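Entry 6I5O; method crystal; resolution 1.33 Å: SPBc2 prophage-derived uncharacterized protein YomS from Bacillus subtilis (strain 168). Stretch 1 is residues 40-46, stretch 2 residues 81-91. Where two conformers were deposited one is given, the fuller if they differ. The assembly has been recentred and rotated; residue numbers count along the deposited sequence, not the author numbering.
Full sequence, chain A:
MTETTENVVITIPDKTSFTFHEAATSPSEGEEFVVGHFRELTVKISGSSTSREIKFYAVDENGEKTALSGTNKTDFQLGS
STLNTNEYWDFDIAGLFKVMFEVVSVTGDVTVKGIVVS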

ATOM      1  N   GLU A  40       5.878   0.779  10.950  0.60 12.58           N
ATOM      2  CA  GLU A  40       5.601  -0.664  10.831  0.60 12.90           C
ATOM      3  C   GLU A  40       6.434  -1.417  11.875  0.60 12.44           C
ATOM      4  O   GLU A  40       7.521  -0.995  12.209  0.60 12.28           O
ATOM      5  CB  GLU A  40       5.966  -1.182   9.416  0.60 14.06           C
ATOM      6  CG  GLU A  40       5.242  -0.482   8.277  0.60 15.62           C
ATOM      7  CD  GLU A  40       5.735  -0.895   6.896  0.60 19.01           C
ATOM      8  OE1 GLU A  40       7.028  -0.924   6.606  0.60 20.93           O
ATOM      9  OE2 GLU A  40       4.793  -1.067   6.079  0.60 26.52           O
ATOM     10  N   LEU A  41       5.905  -2.557  12.293  1.00 12.79           N
ATOM     11  CA  LEU A  41       6.597  -3.486  13.208  1.00 12.95           C
ATOM     12  C   LEU A  41       6.452  -4.899  12.699  1.00 12.98           C
ATOM     13  O   LEU A  41       5.366  -5.302  12.312  1.00 13.21           O
ATOM     14  CB  LEU A  41       5.914  -3.387  14.566  1.00 14.07           C
ATOM     15  CG  LEU A  41       6.247  -4.424  15.626  1.00 14.59           C
ATOM     16  CD1 LEU A  41       7.661  -4.373  16.097  1.00 14.63           C
ATOM     17  CD2 LEU A  41       5.327  -4.269  16.815  1.00 15.29           C
ATOM     18  N   THR A  42       7.550  -5.633  12.796  1.00 13.43           N
ATOM     19  CA  THR A  42       7.512  -7.089  12.602  1.00 13.26           C
ATOM     20  C   THR A  42       8.030  -7.727  13.880  1.00 13.75           C
ATOM     21  O   THR A  42       9.178  -7.469  14.268  1.00 14.04           O
ATOM     22  CB  THR A  42       8.362  -7.513  11.404  1.00 13.44           C
ATOM     23  OG1 THR A  42       7.846  -6.886  10.219  1.00 13.84           O
ATOM     24  CG2 THR A  42       8.330  -9.015  11.194  1.00 14.37           C
ATOM     25  N   VAL A  43       7.212  -8.551  14.501  1.00 14.20           N
ATOM     26  CA  VAL A  43       7.560  -9.273  15.755  1.00 14.92           C
ATOM     27  C   VAL A  43       7.912 -10.709  15.417  1.00 15.13           C
ATOM     28  O   VAL A  43       7.183 -11.358  14.666  1.00 15.56           O
ATOM     29  CB  VAL A  43       6.358  -9.254  16.715  1.00 15.93           C
ATOM     30  CG1 VAL A  43       6.651 -10.031  17.970  1.00 17.66           C
ATOM     31  CG2 VAL A  43       6.032  -7.840  17.099  1.00 16.97           C
ATOM     32  N   LYS A  44       9.007 -11.194  16.004  1.00 14.54           N
ATOM     33  CA  LYS A  44       9.397 -12.609  15.918  1.00 15.05           C
ATOM     34  C   LYS A  44       9.125 -13.242  17.279  1.00 15.15           C
ATOM     35  O   LYS A  44       9.647 -12.761  18.332  1.00 15.84           O
ATOM     36  CB  LYS A  44      10.864 -12.748  15.549  1.00 15.39           C
ATOM     37  CG  LYS A  44      11.368 -14.168  15.563  1.00 15.83           C
ATOM     38  CD  LYS A  44      10.755 -15.057  14.500  1.00 16.17           C
ATOM     39  CE  LYS A  44      10.998 -16.549  14.683  1.00 16.79           C
ATOM     40  NZ  LYS A  44      12.424 -16.879  14.596  1.00 17.37           N
ATOM     41  N   ILE A  45       8.375 -14.328  17.259  0.70 15.65           N
ATOM     42  CA  ILE A  45       8.137 -15.151  18.476  0.70 16.11           C
ATOM     43  C   ILE A  45       9.043 -16.374  18.339  0.70 16.79           C
ATOM     44  O   ILE A  45       8.932 -17.116  17.346  0.70 16.79           O
ATOM     45  CB  ILE A  45       6.651 -15.516  18.595  0.70 16.64           C
ATOM     46  CG1 ILE A  45       5.834 -14.240  18.779  0.70 17.07           C
ATOM     47  CG2 ILE A  45       6.405 -16.462  19.748  0.70 16.98           C
ATOM     48  CD1 ILE A  45       4.394 -14.399  18.478  0.70 17.39           C
ATOM     49  N   SER A  46       9.938 -16.559  19.308  0.50 17.09           N
ATOM     50  CA  SER A  46      10.995 -17.589  19.239  0.50 17.94           C
ATOM     51  C   SER A  46      11.204 -18.218  20.625  0.50 18.44           C
ATOM     52  O   SER A  46      10.414 -17.979  21.560  0.50 18.52           O
ATOM     53  CB  SER A  46      12.283 -16.971  18.697  0.50 18.10           C
ATOM     54  OG  SER A  46      12.819 -16.074  19.681  0.50 18.86           O
ATOM     55  N   SER A  81      -3.548 -12.640  18.365  1.00 15.90           N
ATOM     56  CA  SER A  81      -2.864 -13.495  19.360  1.00 16.32           C
ATOM     57  C   SER A  81      -2.282 -14.681  18.625  1.00 16.24           C
ATOM     58  O   SER A  81      -2.661 -14.939  17.482  1.00 16.35           O
ATOM     59  CB  SER A  81      -3.785 -13.939  20.452  1.00 17.48           C
ATOM     60  OG  SER A  81      -4.851 -14.740  19.948  1.00 18.97           O
ATOM     61  N   THR A  82      -1.451 -15.450  19.312  1.00 16.26           N
ATOM     62  CA  THR A  82      -0.984 -16.719  18.730  1.00 17.40           C
ATOM     63  C   THR A  82      -0.669 -17.715  19.838  1.00 18.12           C
ATOM     64  O   THR A  82      -0.252 -17.314  20.957  1.00 18.46           O
ATOM     65  CB  THR A  82       0.245 -16.521  17.831  1.00 17.09           C
ATOM     66  OG1 THR A  82       0.520 -17.785  17.217  1.00 17.17           O
ATOM     67  CG2 THR A  82       1.473 -16.032  18.551  1.00 17.66           C
ATOM     68  N   LEU A  83      -0.863 -18.970  19.516  1.00 18.25           N
ATOM     69  CA  LEU A  83      -0.468 -20.119  20.358  1.00 19.78           C
ATOM     70  C   LEU A  83       0.804 -20.753  19.828  1.00 19.50           C
ATOM     71  O   LEU A  83       1.214 -21.787  20.398  1.00 19.92           O
ATOM     72  CB  LEU A  83      -1.595 -21.153  20.351  1.00 21.88           C
ATOM     73  CG  LEU A  83      -2.902 -20.653  20.943  1.00 23.05           C
ATOM     74  CD1 LEU A  83      -3.987 -21.676  20.854  1.00 25.20           C
ATOM     75  CD2 LEU A  83      -2.705 -20.196  22.374  1.00 24.01           C
ATOM     76  N   ASN A  84       1.397 -20.209  18.773  1.00 18.88           N
ATOM     77  CA  ASN A  84       2.527 -20.861  18.092  1.00 19.95           C
ATOM     78  C   ASN A  84       3.831 -20.130  18.397  1.00 18.90           C
ATOM     79  O   ASN A  84       3.825 -18.971  18.772  1.00 18.48           O
ATOM     80  CB  ASN A  84       2.301 -20.924  16.584  1.00 21.25           C
ATOM     81  CG  ASN A  84       1.126 -21.795  16.247  1.00 24.23           C
ATOM     82  OD1 ASN A  84       0.350 -21.402  15.374  1.00 31.23           O
ATOM     83  ND2 ASN A  84       0.971 -22.936  16.853  1.00 27.52           N
ATOM     84  N   THR A  85       4.930 -20.820  18.167  1.00 18.90           N
ATOM     85  CA  THR A  85       6.281 -20.237  18.201  1.00 18.55           C
ATOM     86  C   THR A  85       6.803 -20.239  16.763  1.00 18.25           C
ATOM     87  O   THR A  85       6.176 -20.864  15.865  1.00 19.39           O
ATOM     88  CB  THR A  85       7.175 -20.999  19.193  1.00 19.28           C
ATOM     89  OG1 THR A  85       8.398 -20.242  19.369  1.00 20.10           O
ATOM     90  CG2 THR A  85       7.411 -22.426  18.739  1.00 20.67           C
ATOM     91  N   ASN A  86       7.957 -19.635  16.573  1.00 17.73           N
ATOM     92  CA  ASN A  86       8.626 -19.536  15.253  1.00 17.29           C
ATOM     93  C   ASN A  86       7.689 -18.855  14.245  1.00 16.77           C
ATOM     94  O   ASN A  86       7.358 -19.476  13.189  1.00 17.08           O
ATOM     95  CB  ASN A  86       9.137 -20.886  14.763  1.00 18.08           C
ATOM     96  CG  ASN A  86      10.020 -20.700  13.544  1.00 18.46           C
ATOM     97  OD1 ASN A  86      10.555 -19.609  13.368  1.00 18.31           O
ATOM     98  ND2 ASN A  86      10.175 -21.752  12.757  1.00 19.92           N
ATOM     99  N   GLU A  87       7.256 -17.666  14.590  1.00 15.83           N
ATOM    100  CA  GLU A  87       6.367 -16.900  13.689  1.00 15.89           C
ATOM    101  C   GLU A  87       6.798 -15.447  13.674  1.00 15.41           C
ATOM    102  O   GLU A  87       7.246 -14.892  14.709  1.00 16.28           O
ATOM    103  CB  GLU A  87       4.914 -16.873  14.176  1.00 16.68           C
ATOM    104  CG  GLU A  87       4.217 -18.172  14.070  1.00 18.34           C
ATOM    105  CD  GLU A  87       2.762 -18.123  14.508  1.00 17.81           C
ATOM    106  OE1 GLU A  87       2.428 -17.333  15.402  1.00 17.91           O
ATOM    107  OE2 GLU A  87       2.027 -18.969  13.975  1.00 19.93           O
ATOM    108  N   TYR A  88       6.612 -14.837  12.496  1.00 14.70           N
ATOM    109  CA  TYR A  88       6.694 -13.379  12.333  1.00 14.49           C
ATOM    110  C   TYR A  88       5.274 -12.827  12.169  1.00 14.35           C
ATOM    111  O   TYR A  88       4.477 -13.368  11.357  1.00 14.18           O
ATOM    112  CB  TYR A  88       7.501 -13.016  11.092  1.00 14.71           C
ATOM    113  CG  TYR A  88       8.983 -13.271  11.240  1.00 15.05           C
ATOM    114  CD1 TYR A  88       9.860 -12.337  11.768  1.00 14.90           C
ATOM    115  CD2 TYR A  88       9.504 -14.432  10.723  1.00 15.73           C
ATOM    116  CE1 TYR A  88      11.228 -12.565  11.849  1.00 15.67           C
ATOM    117  CE2 TYR A  88      10.868 -14.674  10.793  1.00 15.94           C
ATOM    118  CZ  TYR A  88      11.727 -13.766  11.346  1.00 16.03           C
ATOM    119  OH  TYR A  88      13.072 -14.026  11.368  1.00 17.79           O
ATOM    120  N   TRP A  89       5.016 -11.700  12.832  1.00 13.73           N
ATOM    121  CA  TRP A  89       3.730 -10.992  12.693  1.00 13.46           C
ATOM    122  C   TRP A  89       4.014  -9.538  12.356  1.00 13.09           C
ATOM    123  O   TRP A  89       4.818  -8.870  13.041  1.00 13.60           O
ATOM    124  CB  TRP A  89       2.941 -11.074  13.990  1.00 12.98           C
ATOM    125  CG  TRP A  89       2.395 -12.417  14.275  1.00 13.45           C
ATOM    126  CD1 TRP A  89       3.028 -13.440  14.928  1.00 13.81           C
ATOM    127  CD2 TRP A  89       1.101 -12.910  13.926  1.00 13.26           C
ATOM    128  NE1 TRP A  89       2.212 -14.540  14.968  1.00 14.69           N
ATOM    129  CE2 TRP A  89       1.028 -14.234  14.357  1.00 14.04           C
ATOM    130  CE3 TRP A  89      -0.010 -12.346  13.267  1.00 13.24           C
ATOM    131  CZ2 TRP A  89      -0.117 -15.012  14.209  1.00 14.41           C
ATOM    132  CZ3 TRP A  89      -1.133 -13.116  13.089  1.00 14.07           C
ATOM    133  CH2 TRP A  89      -1.194 -14.420  13.596  1.00 14.39           C
ATOM    134  N   ASP A  90       3.317  -9.033  11.348  1.00 13.40           N
ATOM    135  CA  ASP A  90       3.471  -7.656  10.833  1.00 13.56           C
ATOM    136  C   ASP A  90       2.319  -6.771  11.307  1.00 13.07           C
ATOM    137  O   ASP A  90       1.155  -7.197  11.245  1.00 13.18           O
ATOM    138  CB  ASP A  90       3.472  -7.643   9.324  1.00 14.78           C
ATOM    139  CG  ASP A  90       4.724  -8.089   8.663  1.00 17.25           C
ATOM    140  OD1 ASP A  90       5.774  -8.200   9.364  1.00 18.74           O
ATOM    141  OD2 ASP A  90       4.589  -8.444   7.459  1.00 19.21           O
ATOM    142  N   PHE A  91       2.674  -5.566  11.717  1.00 12.92           N
ATOM    143  CA  PHE A  91       1.685  -4.608  12.257  1.00 13.07           C
ATOM    144  C   PHE A  91       1.922  -3.239  11.678  1.00 13.11           C
ATOM    145  O   PHE A  91       3.054  -2.812  11.497  1.00 13.45           O
ATOM    146  CB  PHE A  91       1.789  -4.483  13.776  1.00 13.35           C
ATOM    147  CG  PHE A  91       1.622  -5.771  14.518  1.00 13.56           C
ATOM    148  CD1 PHE A  91       2.678  -6.630  14.730  1.00 13.34           C
ATOM    149  CD2 PHE A  91       0.353  -6.162  14.930  1.00 13.16           C
ATOM    150  CE1 PHE A  91       2.492  -7.820  15.384  1.00 13.41           C
ATOM    151  CE2 PHE A  91       0.163  -7.358  15.597  1.00 13.57           C
ATOM    152  CZ  PHE A  91       1.233  -8.183  15.800  1.00 13.23           C
TER
HETATM  153  O   HOH W   1      13.097 -16.831  11.736  1.00 15.90           O
HETATM  154  O   HOH W   2       9.129 -20.380  22.047  1.00 18.43           O

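Stretch 2 enters as a short strand, turns, and returns as strand 87-91, which runs antiparallel to strand 40-46; together the two stretches bury 703 Å². S81 makes no contact, but T82 points toward stretch 1 and sets its methyl CG2 3.3 Å from I45 CD1. Its hydroxyl serves the turn instead: OG1 accepts from N84 N and donates to E87 OE1. At T85, OG1 donates to a water that in turn donates to S46 O, bridging the stretches next to the last beta pair. N86, with phi and psi both near +57°, a conformation asparagine tolerates well, brings its N to I45 O in a weak bond of 2.8 Å.

Regular pairing then begins. E87 O accepts from I45 N (2.8 Å) and E87 N donates to I45 O (3.3 Å); its buried carboxylate is satisfied at OE1 by T82 OG1 and W89 NE1. Y88 offers a ring face to the aliphatic part of K44, whose CD lies 3.6 Å from the ring centroid; a water joins K44 NZ to Y88 OH. On the other face of the sheet, W89 packs against I45, its indole suiting both this apolar contact and the NE1 bond, while its backbone exchanges two N-to-O bonds with V43. Back on the face of Y88 and K44, the D90 carboxylate reaches T42: OD1 accepts from T42 OG1 at 2.6 Å, acceptor matched to donor. F91, an apolar ring in a buried place, packs against L41 and V43 and exchanges two N-to-O bonds with L41.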